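Local coordinates for cell Inhibiting Factor (CifBp) (Burkholderia pseudomallei, PDB 3GQM), which deamidates a glutamine side chain of host NEDD8 to glutamate, abolishing the activity of cullin-RING ubiquitin ligases and inhibiting the host cell cycle, at residues D56-L61 with D123-E128; L106-I111 with K160-L165; T174-Q179 with S201-L206; R227-I232 with V242-L247. All coordinates share one frame; numbering follows the deposited sequence.

The centre of interaction 2 lies about 2 Å from the centre of the chain, where helix 104-116 lies on the antiparallel sheet. Interaction 1 touches the outer side of that helix: Tyr58 OH lies 3.2 Å from Leu106 CD1. Strand 176-178 of interaction 3 neighbours strand 159-165 in the sheet, Leu162 N lying 2.9 Å from Ile178 O, a probable hydrogen bond. Interaction 4 touches interaction 3 through Ile177 CG1 and Ile232 O, 3.6 Å apart, and its centre is about 19 Å from that of interaction 2. The inferred active-site residues Cys104, His159 and Gln179 are placed by these elements: helix 104-116, strand 159-165 and the end of segment 174-179.

Interaction 1: D56-L61 with D123-E128; sequences DRYDTL and DPTSIE
Asp56 enters with its carbonyl rather than its carboxylate: its O stands 3.5 Å above one face of the Tyr58 ring, offset toward the rim. The carbonyl of Arg57 bonds to Arg65. Tyr58 then carries the contact. With CG anti to the carbonyl carbon (chi1 -57°), its CB meets Asp123 OD1 at 3.2 Å and Pro124 CD at 4.1 Å, while ring atom CD2 reaches Thr125 CG2 at 3.8 Å. All three partners approach the ring obliquely, and the ring and carboxylate planes are 38° apart. The backbone adds a CA-H...O contact from Asp123 CA to Tyr58 O, 3.3 Å long. No hydrogen bond crosses the segments. Asp123 OD1 accepts from Thr125 N at 3.0 Å, the bond of an Asx turn, and from Thr125 OG1 at 2.6 Å, both from above the carboxylate plane. Asp59 stays at the margin: its OD1 is 5.6 Å from Asp123 OD2, so the charged atoms are not in contact, and the like charges would, if anything, mildly disfavour each other. Thr60 O accepts from Lys113 NZ, as Tyr58 O also does. The two loops thus meet at the surface over helix 104-116, where Tyr58 packs on Leu106 and Asn110, Pro124 on Lys113 and Thr125 on Asn109.

Interaction 2: L106-I111 with K160-L165; sequences LSANNI and KFLIDL
Helix 104-116 packed on the antiparallel sheet is the core of the papain-like fold, in keeping with membership of the CA peptidase clan: the inferred catalytic Cys104 opens the helix and the inferred catalytic His159 begins the strand. Over residues 106-111 and 160-165 the two axes approach to 7.1 Å and run 38° apart. Ala108 faces the strand directly, its CB 3.9 Å from Leu162 CD2, and its small side chain fits a close approach. Leu162, with CG anti to its carbonyl carbon, spreads its two methyls along the helix: CD2 goes to Ala108, while CD1 meets Ile111 CG2 at 3.5 Å, tighter than ordinary van der Waals contact. Phe161 points away from the helix, and its ring meets that of His159.

The polar part lies at the margin of this apolar patch. Lys160, CG anti to its backbone N and the chain extended beyond it, runs out to cross the Asn109 amide at about a right angle. Its NZ donates to Asn109 OD1 at 3.1 Å, on a lone pair in the carbonyl plane, with a C=O...donor angle of 113°. One water accepts from Lys160 NZ at 2.6 Å and also from Asn109 ND2 at 2.7 Å, closing a ring. A second water donates to Lys160 O at 2.8 Å and also bonds Ser107 OG.

Gripped at both ends of its amide, Asn109 is fixed in rotation, and the ammonium group of Lys160 probably polarises that amide while gaining two acceptors for its own charge.

Interaction 3: T174-Q179 with S201-L206; sequences TAYIIQ and SDPVSL
One direct hydrogen bond joins the two segments, backbone to backbone: Val204 N donates to Ala175 O at 2.7 Å, nearly straight (164° at the hydrogen) and in the carbonyl plane. The same oxygen receives a CA-H...O contact from Pro203 CA at 3.3 Å, so two neighbouring residues of the loop converge on it. Two waters also bridge the backbones. One accepts from Ala175 N and donates to Val204 O; the other, accepting from Ile177 N at 2.9 Å, donates to Asp202 O.

Apolar contacts flank these bonds. Ile177 CG1 meets Val204 CG2 at 3.8 Å, the two side chains crossing obliquely, and each of these branches lies beside its own backbone N. Ala175 CB faces Leu206 CG at 4.2 Å, at the first turn of the helix that Ser205 caps. Thr174 and Pro203 lie side by side and point the same way, CG2 to CB 3.7 Å apart.

Tyr176 makes the aromatic contact. Its CE1 points at Ser201 O, 3.4 Å away, with the oxygen at the ring edge near its plane, while Pro203 N and Asp202 C approach obliquely; Arg33 adds a cation-pi contact.

The chain directions of the touching parts are 110° apart, so the loop crosses strand 176-178 rather than prolonging the sheet. On its other flank this outermost strand bonds strand 159-165, and it leads to Gln179, whose OE1 hydrogen-bonds His159 NE2, consistent with a papain-like catalytic triad.

Interaction 4: R227-I232 with V242-L247; sequences RLLASI and VDIKKL
Apolar contacts alone join the two segments. Leu229 points at the loop, and its CD1 methyl does most of the touching, lying 3.8 Å from Val242 CG1 and 4.1 Å from Ile244 CG2. Leu247 CD2 stands a little farther off, 4.4 Å from the same Leu229 CD1, so three branched side chains gather round one methyl. Val242 sets its two methyls against successive helix residues: with CG1 anti to the backbone N (chi1 178°) that branch goes to Leu229, while CG2 meets Ala230 CB at 3.9 Å. In Ile244 the longer branch takes the crowded position between backbone N and carbonyl carbon (chi1 70°); CG2 lies beside the backbone N and touches Leu229 CD1, the two side chains crossing at about a right angle.

The loop after helix 222-233 folds back against that helix, ten residues on in the chain, before strand 253-260 of the sheet. Leu229 also packs on Leu157 and Phe217 of neighbouring loops, and Leu247 on Leu157 too. The side chain of Leu229 lies about 8 Å from that of His159, an inferred active-site residue.

No hydrogen bond crosses between the segments; those inside them shape each one. Asp243 OD1 accepts from Lys245 N at 3.2 Å, from above the carboxylate plane and bent (137° at the hydrogen): an Asx turn. It leads into a short 3-10 segment, in which Asp243 O receives Lys246 N at 3.1 Å and Ile244 O receives Leu247 N. On the helix, Ser231 N bonds Arg227 O at 2.9 Å, and Ser231 OG bonds an outside partner, Glu208 of helix 206-212.

Interaction 1: D56-L61 with D123-E128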
loop_
_atom_site.group_PDB
_atom_site.type_symbol
_atom_site.label_atom_id
_atom_site.label_comp_id
_atom_site.label_asym_id
_atom_site.label_seq_id
_atom_site.Cartn_x
_atom_site.Cartn_y
_atom_site.Cartn_z
ATOM N N ASP A 56 -11.628 4.908 4.774
ATOM C CA ASP A 56 -11.861 3.462 4.683
ATOM C C ASP A 56 -13.175 3.060 4.025
ATOM O O ASP A 56 -13.609 1.926 4.193
ATOM C CB ASP A 56 -11.734 2.796 6.052
ATOM C CG ASP A 56 -12.731 3.352 7.060
ATOM O OD1 ASP A 56 -12.603 2.993 8.237
ATOM O OD2 ASP A 56 -13.625 4.160 6.688
ATOM N N ARG A 57 -13.805 3.954 3.272
ATOM C CA ARG A 57 -14.981 3.524 2.483
ATOM C C ARG A 57 -14.470 3.033 1.146
ATOM O O ARG A 57 -13.878 3.809 0.397
ATOM C CB ARG A 57 -15.976 4.676 2.283
ATOM N N TYR A 58 -14.695 1.770 0.823
ATOM C CA TYR A 58 -14.053 1.182 -0.366
ATOM C C TYR A 58 -15.014 0.741 -1.460
ATOM O O TYR A 58 -14.583 0.229 -2.497
ATOM C CB TYR A 58 -13.182 -0.006 0.010
ATOM C CG TYR A 58 -12.093 0.244 1.012
ATOM C CD1 TYR A 58 -11.089 1.188 0.786
ATOM C CD2 TYR A 58 -12.035 -0.511 2.183
ATOM C CE1 TYR A 58 -10.088 1.379 1.712
ATOM C CE2 TYR A 58 -11.056 -0.327 3.092
ATOM C CZ TYR A 58 -10.076 0.624 2.862
ATOM O OH TYR A 58 -9.080 0.764 3.815
ATOM N N ASP A 59 -16.313 0.912 -1.210
ATOM C CA ASP A 59 -17.358 0.493 -2.130
ATOM C C ASP A 59 -17.730 1.621 -3.055
ATOM O O ASP A 59 -18.447 1.378 -3.990
ATOM C CB ASP A 59 -18.619 0.009 -1.375
ATOM C CG ASP A 59 -19.140 1.038 -0.392
ATOM O OD1 ASP A 59 -18.485 1.240 0.662
ATOM O OD2 ASP A 59 -20.197 1.633 -0.659
ATOM N N THR A 60 -17.243 2.830 -2.757
ATOM C CA THR A 60 -17.354 4.088 -3.519
ATOM C C THR A 60 -15.991 4.485 -4.166
ATOM O O THR A 60 -14.928 4.139 -3.642
ATOM C CB THR A 60 -17.742 5.193 -2.558
ATOM O OG1 THR A 60 -19.168 5.185 -2.419
ATOM C CG2 THR A 60 -17.313 6.614 -3.030
ATOM N N LEU A 61 -16.039 5.209 -5.281
ATOM C CA LEU A 61 -14.830 5.609 -6.013
ATOM C C LEU A 61 -14.028 6.461 -5.096
ATOM O O LEU A 61 -14.602 7.372 -4.462
ATOM C CB LEU A 61 -15.157 6.461 -7.247
ATOM C CG LEU A 61 -15.502 5.768 -8.574
ATOM C CD1 LEU A 61 -15.819 6.851 -9.569
ATOM C CD2 LEU A 61 -14.361 4.831 -9.114
ATOM N N ASP A 123 -13.423 -2.464 -4.689
ATOM C CA ASP A 123 -13.274 -2.671 -3.277
ATOM C C ASP A 123 -12.230 -3.735 -3.171
ATOM O O ASP A 123 -12.520 -4.895 -3.442
ATOM C CB ASP A 123 -14.586 -3.161 -2.679
ATOM C CG ASP A 123 -14.522 -3.273 -1.178
ATOM O OD1 ASP A 123 -13.405 -3.161 -0.564
ATOM O OD2 ASP A 123 -15.612 -3.436 -0.636
ATOM N N PRO A 124 -10.983 -3.322 -2.865
ATOM C CA PRO A 124 -9.889 -4.257 -2.763
ATOM C C PRO A 124 -10.120 -5.217 -1.622
ATOM O O PRO A 124 -9.471 -6.231 -1.598
ATOM C CB PRO A 124 -8.687 -3.365 -2.454
ATOM C CG PRO A 124 -9.281 -2.090 -1.930
ATOM C CD PRO A 124 -10.594 -1.939 -2.506
ATOM N N THR A 125 -11.013 -4.917 -0.671
ATOM C CA THR A 125 -11.262 -5.908 0.408
ATOM C C THR A 125 -12.130 -7.088 -0.056
ATOM O O THR A 125 -12.162 -8.127 0.608
ATOM C CB THR A 125 -11.850 -5.291 1.707
ATOM O OG1 THR A 125 -13.148 -4.757 1.433
ATOM C CG2 THR A 125 -10.971 -4.194 2.207
ATOM N N SER A 126 -12.792 -6.940 -1.216
ATOM C CA SER A 126 -13.712 -7.973 -1.709
ATOM C C SER A 126 -13.280 -8.692 -2.988
ATOM O O SER A 126 -13.877 -9.724 -3.355
ATOM C CB SER A 126 -15.119 -7.397 -1.901
ATOM O OG SER A 126 -15.097 -6.327 -2.821
ATOM N N ILE A 127 -12.261 -8.176 -3.680
ATOM C CA ILE A 127 -11.751 -8.884 -4.852
ATOM C C ILE A 127 -11.290 -10.323 -4.513
ATOM O O ILE A 127 -11.115 -10.667 -3.356
ATOM C CB ILE A 127 -10.643 -8.071 -5.608
ATOM C CG1 ILE A 127 -9.512 -7.658 -4.643
ATOM C CG2 ILE A 127 -11.260 -6.859 -6.340
ATOM C CD1 ILE A 127 -8.296 -6.964 -5.325
ATOM N N GLU A 128 -11.099 -11.154 -5.537
ATOM C CA GLU A 128 -10.649 -12.530 -5.344
ATOM C C GLU A 128 -9.133 -12.618 -5.113
ATOM O O GLU A 128 -8.357 -12.134 -5.936
ATOM C CB GLU A 128 -11.027 -13.371 -6.567
ATOM C CG GLU A 128 -11.482 -14.783 -6.212
ATOM C CD GLU A 128 -12.988 -14.873 -6.008
ATOM O OE1 GLU A 128 -13.716 -15.017 -7.021
ATOM O OE2 GLU A 128 -13.453 -14.811 -4.846
#

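Interaction 2: L106-I111 with K160-L165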
loop_
_atom_site.group_PDB
_atom_site.type_symbol
_atom_site.label_atom_id
_atom_site.label_comp_id
_atom_site.label_asym_id
_atom_site.label_seq_id
_atom_site.Cartn_x
_atom_site.Cartn_y
_atom_site.Cartn_z
ATOM N N LEU A 106 -4.715 0.192 5.173
ATOM C CA LEU A 106 -5.329 1.418 4.719
ATOM C C LEU A 106 -4.522 2.084 3.593
ATOM O O LEU A 106 -5.136 2.645 2.667
ATOM C CB LEU A 106 -5.487 2.392 5.899
ATOM C CG LEU A 106 -6.324 3.668 5.618
ATOM C CD1 LEU A 106 -7.795 3.285 5.365
ATOM C CD2 LEU A 106 -6.230 4.679 6.757
ATOM N N SER A 107 -3.179 2.047 3.679
ATOM C CA SER A 107 -2.341 2.582 2.589
ATOM C C SER A 107 -2.436 1.727 1.324
ATOM O O SER A 107 -2.667 2.261 0.230
ATOM C CB SER A 107 -0.873 2.781 3.001
ATOM O OG SER A 107 -0.252 1.517 3.346
ATOM N N ALA A 108 -2.345 0.400 1.478
ATOM C CA ALA A 108 -2.413 -0.497 0.341
ATOM C C ALA A 108 -3.809 -0.460 -0.314
ATOM O O ALA A 108 -3.921 -0.429 -1.551
ATOM C CB ALA A 108 -2.032 -1.963 0.754
ATOM N N ASN A 109 -4.863 -0.518 0.489
ATOM C CA ASN A 109 -6.220 -0.501 -0.056
ATOM C C ASN A 109 -6.505 0.784 -0.879
ATOM O O ASN A 109 -6.988 0.714 -1.976
ATOM C CB ASN A 109 -7.257 -0.681 1.066
ATOM C CG ASN A 109 -7.351 -2.108 1.562
ATOM O OD1 ASN A 109 -6.911 -3.055 0.908
ATOM N ND2 ASN A 109 -7.868 -2.262 2.748
ATOM N N ASN A 110 -6.156 1.933 -0.339
ATOM C CA ASN A 110 -6.383 3.211 -1.011
ATOM C C ASN A 110 -5.491 3.514 -2.215
ATOM O O ASN A 110 -5.986 3.988 -3.242
ATOM C CB ASN A 110 -6.346 4.328 0.026
ATOM C CG ASN A 110 -7.643 4.349 0.832
ATOM O OD1 ASN A 110 -8.717 4.453 0.236
ATOM N ND2 ASN A 110 -7.563 4.150 2.170
ATOM N N ILE A 111 -4.188 3.220 -2.112
ATOM C CA ILE A 111 -3.310 3.377 -3.298
ATOM C C ILE A 111 -3.687 2.392 -4.417
ATOM O O ILE A 111 -3.607 2.731 -5.621
ATOM C CB ILE A 111 -1.803 3.271 -2.926
ATOM C CG1 ILE A 111 -1.391 4.527 -2.101
ATOM C CG2 ILE A 111 -0.961 3.093 -4.212
ATOM C CD1 ILE A 111 -0.112 4.338 -1.231
ATOM N N LYS A 160 0.207 -6.046 4.876
ATOM C CA LYS A 160 -0.450 -5.811 3.599
ATOM C C LYS A 160 0.390 -4.757 2.867
ATOM O O LYS A 160 0.823 -3.764 3.477
ATOM C CB LYS A 160 -1.860 -5.260 3.868
ATOM C CG LYS A 160 -2.840 -5.636 2.799
ATOM C CD LYS A 160 -4.301 -5.480 3.272
ATOM C CE LYS A 160 -5.254 -5.839 2.138
ATOM N NZ LYS A 160 -6.706 -5.683 2.546
ATOM N N PHE A 161 0.643 -4.972 1.575
ATOM C CA PHE A 161 1.474 -4.062 0.806
ATOM C C PHE A 161 1.190 -4.292 -0.686
ATOM O O PHE A 161 0.537 -5.235 -1.074
ATOM C CB PHE A 161 2.993 -4.232 1.160
ATOM C CG PHE A 161 3.581 -5.581 0.780
ATOM C CD1 PHE A 161 4.226 -5.754 -0.430
ATOM C CD2 PHE A 161 3.537 -6.659 1.674
ATOM C CE1 PHE A 161 4.789 -7.012 -0.800
ATOM C CE2 PHE A 161 4.098 -7.903 1.355
ATOM C CZ PHE A 161 4.738 -8.084 0.086
ATOM N N LEU A 162 1.700 -3.420 -1.523
ATOM C CA LEU A 162 1.472 -3.527 -2.955
ATOM C C LEU A 162 2.791 -3.796 -3.694
ATOM O O LEU A 162 3.832 -3.308 -3.297
ATOM C CB LEU A 162 0.886 -2.212 -3.459
ATOM C CG LEU A 162 -0.409 -1.666 -2.842
ATOM C CD1 LEU A 162 -0.828 -0.338 -3.570
ATOM C CD2 LEU A 162 -1.520 -2.675 -3.036
ATOM N N ILE A 163 2.689 -4.578 -4.761
ATOM C CA ILE A 163 3.727 -4.714 -5.755
ATOM C C ILE A 163 3.222 -4.074 -7.046
ATOM O O ILE A 163 2.224 -4.522 -7.587
ATOM C CB ILE A 163 4.035 -6.200 -6.036
ATOM C CG1 ILE A 163 4.522 -6.865 -4.737
ATOM C CG2 ILE A 163 5.126 -6.271 -7.087
ATOM C CD1 ILE A 163 4.347 -8.377 -4.666
ATOM N N ASP A 164 3.906 -3.029 -7.515
ATOM C CA ASP A 164 3.561 -2.369 -8.759
ATOM C C ASP A 164 4.371 -2.999 -9.928
ATOM O O ASP A 164 5.601 -3.099 -9.854
ATOM C CB ASP A 164 3.902 -0.900 -8.606
ATOM C CG ASP A 164 3.347 -0.037 -9.743
ATOM O OD1 ASP A 164 2.733 -0.551 -10.681
ATOM O OD2 ASP A 164 3.565 1.175 -9.703
ATOM N N LEU A 165 3.680 -3.443 -10.952
ATOM C CA LEU A 165 4.301 -4.075 -12.140
ATOM C C LEU A 165 3.969 -3.272 -13.407
ATOM O O LEU A 165 3.154 -3.701 -14.229
ATOM C CB LEU A 165 3.787 -5.525 -12.300
ATOM C CG LEU A 165 4.002 -6.427 -11.078
ATOM C CD1 LEU A 165 3.148 -7.687 -11.146
ATOM C CD2 LEU A 165 5.469 -6.842 -10.956
HETATM O O HOH W 1 1.100 -1.034 3.024
HETATM O O HOH W 2 -7.765 -4.316 4.488
#

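Interaction 3: T174-Q179 with S201-L206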
loop_
_atom_site.group_PDB
_atom_site.type_symbol
_atom_site.label_atom_id
_atom_site.label_comp_id
_atom_site.label_asym_id
_atom_site.label_seq_id
_atom_site.Cartn_x
_atom_site.Cartn_y
_atom_site.Cartn_z
ATOM N N THR A 174 9.442 -5.409 -14.277
ATOM C CA THR A 174 10.069 -4.700 -13.183
ATOM C C THR A 174 9.012 -4.525 -12.126
ATOM O O THR A 174 7.834 -4.422 -12.451
ATOM C CB THR A 174 10.517 -3.308 -13.666
ATOM O OG1 THR A 174 11.351 -3.496 -14.803
ATOM C CG2 THR A 174 11.296 -2.564 -12.611
ATOM N N ALA A 175 9.446 -4.537 -10.868
ATOM C CA ALA A 175 8.544 -4.519 -9.734
ATOM C C ALA A 175 9.010 -3.454 -8.773
ATOM O O ALA A 175 10.203 -3.338 -8.530
ATOM C CB ALA A 175 8.555 -5.887 -9.032
ATOM N N TYR A 176 8.067 -2.720 -8.195
ATOM C CA TYR A 176 8.330 -1.765 -7.146
ATOM C C TYR A 176 7.398 -2.066 -5.958
ATOM O O TYR A 176 6.292 -2.601 -6.157
ATOM C CB TYR A 176 8.015 -0.368 -7.669
ATOM C CG TYR A 176 8.811 -0.033 -8.911
ATOM C CD1 TYR A 176 10.121 0.461 -8.802
ATOM C CD2 TYR A 176 8.278 -0.227 -10.167
ATOM C CE1 TYR A 176 10.860 0.789 -9.923
ATOM C CE2 TYR A 176 9.018 0.073 -11.312
ATOM C CZ TYR A 176 10.309 0.601 -11.176
ATOM O OH TYR A 176 11.050 0.877 -12.295
ATOM N N ILE A 177 7.838 -1.718 -4.750
ATOM C CA ILE A 177 7.036 -1.877 -3.543
ATOM C C ILE A 177 6.380 -0.560 -3.149
ATOM O O ILE A 177 7.021 0.489 -3.154
ATOM C CB ILE A 177 7.887 -2.412 -2.317
ATOM C CG1 ILE A 177 8.612 -3.725 -2.713
ATOM C CG2 ILE A 177 6.981 -2.551 -0.956
ATOM C CD1 ILE A 177 7.617 -4.876 -2.932
ATOM N N ILE A 178 5.109 -0.629 -2.779
ATOM C CA ILE A 178 4.447 0.476 -2.089
ATOM C C ILE A 178 3.873 -0.072 -0.764
ATOM O O ILE A 178 3.183 -1.079 -0.771
ATOM C CB ILE A 178 3.334 1.075 -2.970
ATOM C CG1 ILE A 178 3.889 1.426 -4.359
ATOM C CG2 ILE A 178 2.672 2.334 -2.308
ATOM C CD1 ILE A 178 2.848 2.042 -5.335
ATOM N N GLN A 179 4.195 0.551 0.365
ATOM C CA GLN A 179 3.691 0.070 1.668
ATOM C C GLN A 179 3.773 1.180 2.689
ATOM O O GLN A 179 4.474 2.204 2.474
ATOM C CB GLN A 179 4.583 -1.090 2.160
ATOM C CG GLN A 179 5.996 -0.552 2.602
ATOM C CD GLN A 179 6.881 -1.656 3.230
ATOM O OE1 GLN A 179 6.375 -2.621 3.844
ATOM N NE2 GLN A 179 8.208 -1.514 3.071
ATOM N N SER A 201 10.867 4.191 -6.231
ATOM C CA SER A 201 11.299 3.877 -7.619
ATOM C C SER A 201 12.484 2.959 -7.640
ATOM O O SER A 201 13.222 2.930 -8.606
ATOM C CB SER A 201 11.691 5.143 -8.383
ATOM O OG SER A 201 10.780 6.177 -8.091
ATOM N N ASP A 202 12.648 2.189 -6.578
ATOM C CA ASP A 202 13.720 1.225 -6.480
ATOM C C ASP A 202 13.266 -0.129 -6.934
ATOM O O ASP A 202 12.552 -0.796 -6.195
ATOM C CB ASP A 202 14.136 1.121 -5.020
ATOM C CG ASP A 202 15.455 0.425 -4.841
ATOM O OD1 ASP A 202 15.996 -0.116 -5.864
ATOM O OD2 ASP A 202 15.934 0.398 -3.677
ATOM N N PRO A 203 13.707 -0.588 -8.117
ATOM C CA PRO A 203 13.155 -1.882 -8.581
ATOM C C PRO A 203 13.552 -3.014 -7.634
ATOM O O PRO A 203 14.653 -3.000 -7.056
ATOM C CB PRO A 203 13.799 -2.101 -9.947
ATOM C CG PRO A 203 14.617 -0.782 -10.264
ATOM C CD PRO A 203 14.798 -0.074 -8.978
ATOM N N VAL A 204 12.635 -3.965 -7.468
ATOM C CA VAL A 204 12.839 -5.118 -6.616
ATOM C C VAL A 204 12.954 -6.380 -7.470
ATOM O O VAL A 204 12.353 -6.493 -8.569
ATOM C CB VAL A 204 11.682 -5.250 -5.568
ATOM C CG1 VAL A 204 11.713 -6.594 -4.953
ATOM C CG2 VAL A 204 11.883 -4.183 -4.506
ATOM N N SER A 205 13.765 -7.318 -6.984
ATOM C CA SER A 205 13.964 -8.576 -7.676
ATOM C C SER A 205 12.676 -9.425 -7.715
ATOM O O SER A 205 12.163 -9.799 -6.658
ATOM C CB SER A 205 15.073 -9.372 -6.971
ATOM O OG SER A 205 15.099 -10.676 -7.518
ATOM N N LEU A 206 12.170 -9.759 -8.905
ATOM C CA LEU A 206 11.034 -10.709 -9.004
ATOM C C LEU A 206 11.392 -12.073 -8.412
ATOM O O LEU A 206 10.533 -12.763 -7.817
ATOM C CB LEU A 206 10.490 -10.817 -10.430
ATOM C CG LEU A 206 9.568 -9.601 -10.636
ATOM C CD1 LEU A 206 9.919 -8.859 -11.902
ATOM C CD2 LEU A 206 8.112 -10.005 -10.595
HETATM O O HOH W 3 12.233 -5.273 -10.805
HETATM O O HOH W 4 10.371 -0.383 -4.556
#

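Interaction 4: R227-I232 with V242-L247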
loop_
_atom_site.group_PDB
_atom_site.type_symbol
_atom_site.label_atom_id
_atom_site.label_comp_id
_atom_site.label_asym_id
_atom_site.label_seq_id
_atom_site.Cartn_x
_atom_site.Cartn_y
_atom_site.Cartn_z
ATOM N N ARG A 227 17.445 -11.489 5.315
ATOM C CA ARG A 227 17.934 -10.742 4.154
ATOM C C ARG A 227 16.870 -10.508 3.079
ATOM O O ARG A 227 16.856 -9.463 2.453
ATOM C CB ARG A 227 19.213 -11.364 3.563
ATOM C CG ARG A 227 20.423 -11.095 4.465
ATOM C CD ARG A 227 21.602 -10.499 3.695
ATOM N NE ARG A 227 22.866 -10.509 4.450
ATOM C CZ ARG A 227 23.475 -11.616 4.885
ATOM N NH1 ARG A 227 22.930 -12.814 4.688
ATOM N NH2 ARG A 227 24.624 -11.524 5.552
ATOM N N LEU A 228 15.990 -11.473 2.859
ATOM C CA LEU A 228 14.915 -11.272 1.906
ATOM C C LEU A 228 14.027 -10.110 2.368
ATOM O O LEU A 228 13.716 -9.198 1.587
ATOM C CB LEU A 228 14.054 -12.518 1.737
ATOM C CG LEU A 228 14.571 -13.624 0.835
ATOM C CD1 LEU A 228 13.533 -14.760 0.843
ATOM C CD2 LEU A 228 14.800 -13.104 -0.590
ATOM N N LEU A 229 13.668 -10.134 3.648
ATOM C CA LEU A 229 12.816 -9.115 4.233
ATOM C C LEU A 229 13.427 -7.721 4.178
ATOM O O LEU A 229 12.744 -6.743 3.753
ATOM C CB LEU A 229 12.416 -9.476 5.670
ATOM C CG LEU A 229 11.452 -10.672 5.793
ATOM C CD1 LEU A 229 11.444 -11.173 7.212
ATOM C CD2 LEU A 229 9.992 -10.356 5.316
ATOM N N ALA A 230 14.688 -7.623 4.617
ATOM C CA ALA A 230 15.388 -6.344 4.615
ATOM C C ALA A 230 15.536 -5.834 3.197
ATOM O O ALA A 230 15.472 -4.643 2.966
ATOM C CB ALA A 230 16.768 -6.476 5.223
ATOM N N SER A 231 15.783 -6.734 2.260
ATOM C CA SER A 231 16.063 -6.321 0.888
ATOM C C SER A 231 14.818 -5.800 0.154
ATOM O O SER A 231 14.879 -4.819 -0.582
ATOM C CB SER A 231 16.741 -7.463 0.142
ATOM O OG SER A 231 16.648 -7.248 -1.228
ATOM N N ILE A 232 13.676 -6.434 0.400
ATOM C CA ILE A 232 12.469 -6.114 -0.270
ATOM C C ILE A 232 11.690 -5.008 0.487
ATOM O O ILE A 232 11.091 -4.162 -0.127
ATOM C CB ILE A 232 11.590 -7.397 -0.383
ATOM C CG1 ILE A 232 12.313 -8.467 -1.208
ATOM C CG2 ILE A 232 10.245 -7.086 -1.019
ATOM C CD1 ILE A 232 11.484 -9.844 -1.350
ATOM N N VAL A 242 15.572 -6.157 11.090
ATOM C CA VAL A 242 14.523 -7.141 10.912
ATOM C C VAL A 242 14.465 -8.135 12.107
ATOM O O VAL A 242 15.503 -8.623 12.547
ATOM C CB VAL A 242 14.703 -7.870 9.578
ATOM C CG1 VAL A 242 13.657 -8.922 9.397
ATOM C CG2 VAL A 242 14.616 -6.862 8.407
ATOM N N ASP A 243 13.265 -8.422 12.631
ATOM C CA ASP A 243 13.138 -9.390 13.729
ATOM C C ASP A 243 12.353 -10.619 13.291
ATOM O O ASP A 243 11.120 -10.638 13.367
ATOM C CB ASP A 243 12.497 -8.715 14.966
ATOM C CG ASP A 243 12.499 -9.624 16.224
ATOM O OD1 ASP A 243 13.025 -10.784 16.199
ATOM O OD2 ASP A 243 11.983 -9.143 17.255
ATOM N N ILE A 244 13.037 -11.651 12.805
ATOM C CA ILE A 244 12.287 -12.822 12.322
ATOM C C ILE A 244 11.520 -13.607 13.413
ATOM O O ILE A 244 10.628 -14.375 13.088
ATOM C CB ILE A 244 13.113 -13.777 11.405
ATOM C CG1 ILE A 244 14.203 -14.523 12.195
ATOM C CG2 ILE A 244 13.632 -13.043 10.188
ATOM C CD1 ILE A 244 13.788 -15.913 12.488
ATOM N N LYS A 245 11.838 -13.382 14.693
ATOM C CA LYS A 245 11.079 -13.976 15.787
ATOM C C LYS A 245 9.633 -13.489 15.832
ATOM O O LYS A 245 8.847 -14.061 16.571
ATOM C CB LYS A 245 11.697 -13.659 17.168
ATOM C CG LYS A 245 13.072 -14.222 17.468
ATOM C CD LYS A 245 13.798 -13.252 18.437
ATOM C CE LYS A 245 13.596 -13.537 19.963
ATOM N NZ LYS A 245 12.176 -13.689 20.505
ATOM N N LYS A 246 9.286 -12.428 15.095
ATOM C CA LYS A 246 7.902 -11.957 15.053
ATOM C C LYS A 246 7.089 -12.576 13.924
ATOM O O LYS A 246 5.886 -12.352 13.813
ATOM C CB LYS A 246 7.854 -10.425 15.000
ATOM C CG LYS A 246 8.636 -9.738 16.124
ATOM C CD LYS A 246 7.846 -9.706 17.406
ATOM N N LEU A 247 7.732 -13.383 13.093
ATOM C CA LEU A 247 7.026 -14.046 12.016
ATOM C C LEU A 247 5.998 -15.042 12.528
ATOM O O LEU A 247 6.234 -15.740 13.523
ATOM C CB LEU A 247 8.011 -14.787 11.120
ATOM C CG LEU A 247 8.929 -13.947 10.241
ATOM C CD1 LEU A 247 9.852 -14.937 9.524
ATOM C CD2 LEU A 247 8.052 -13.144 9.277
#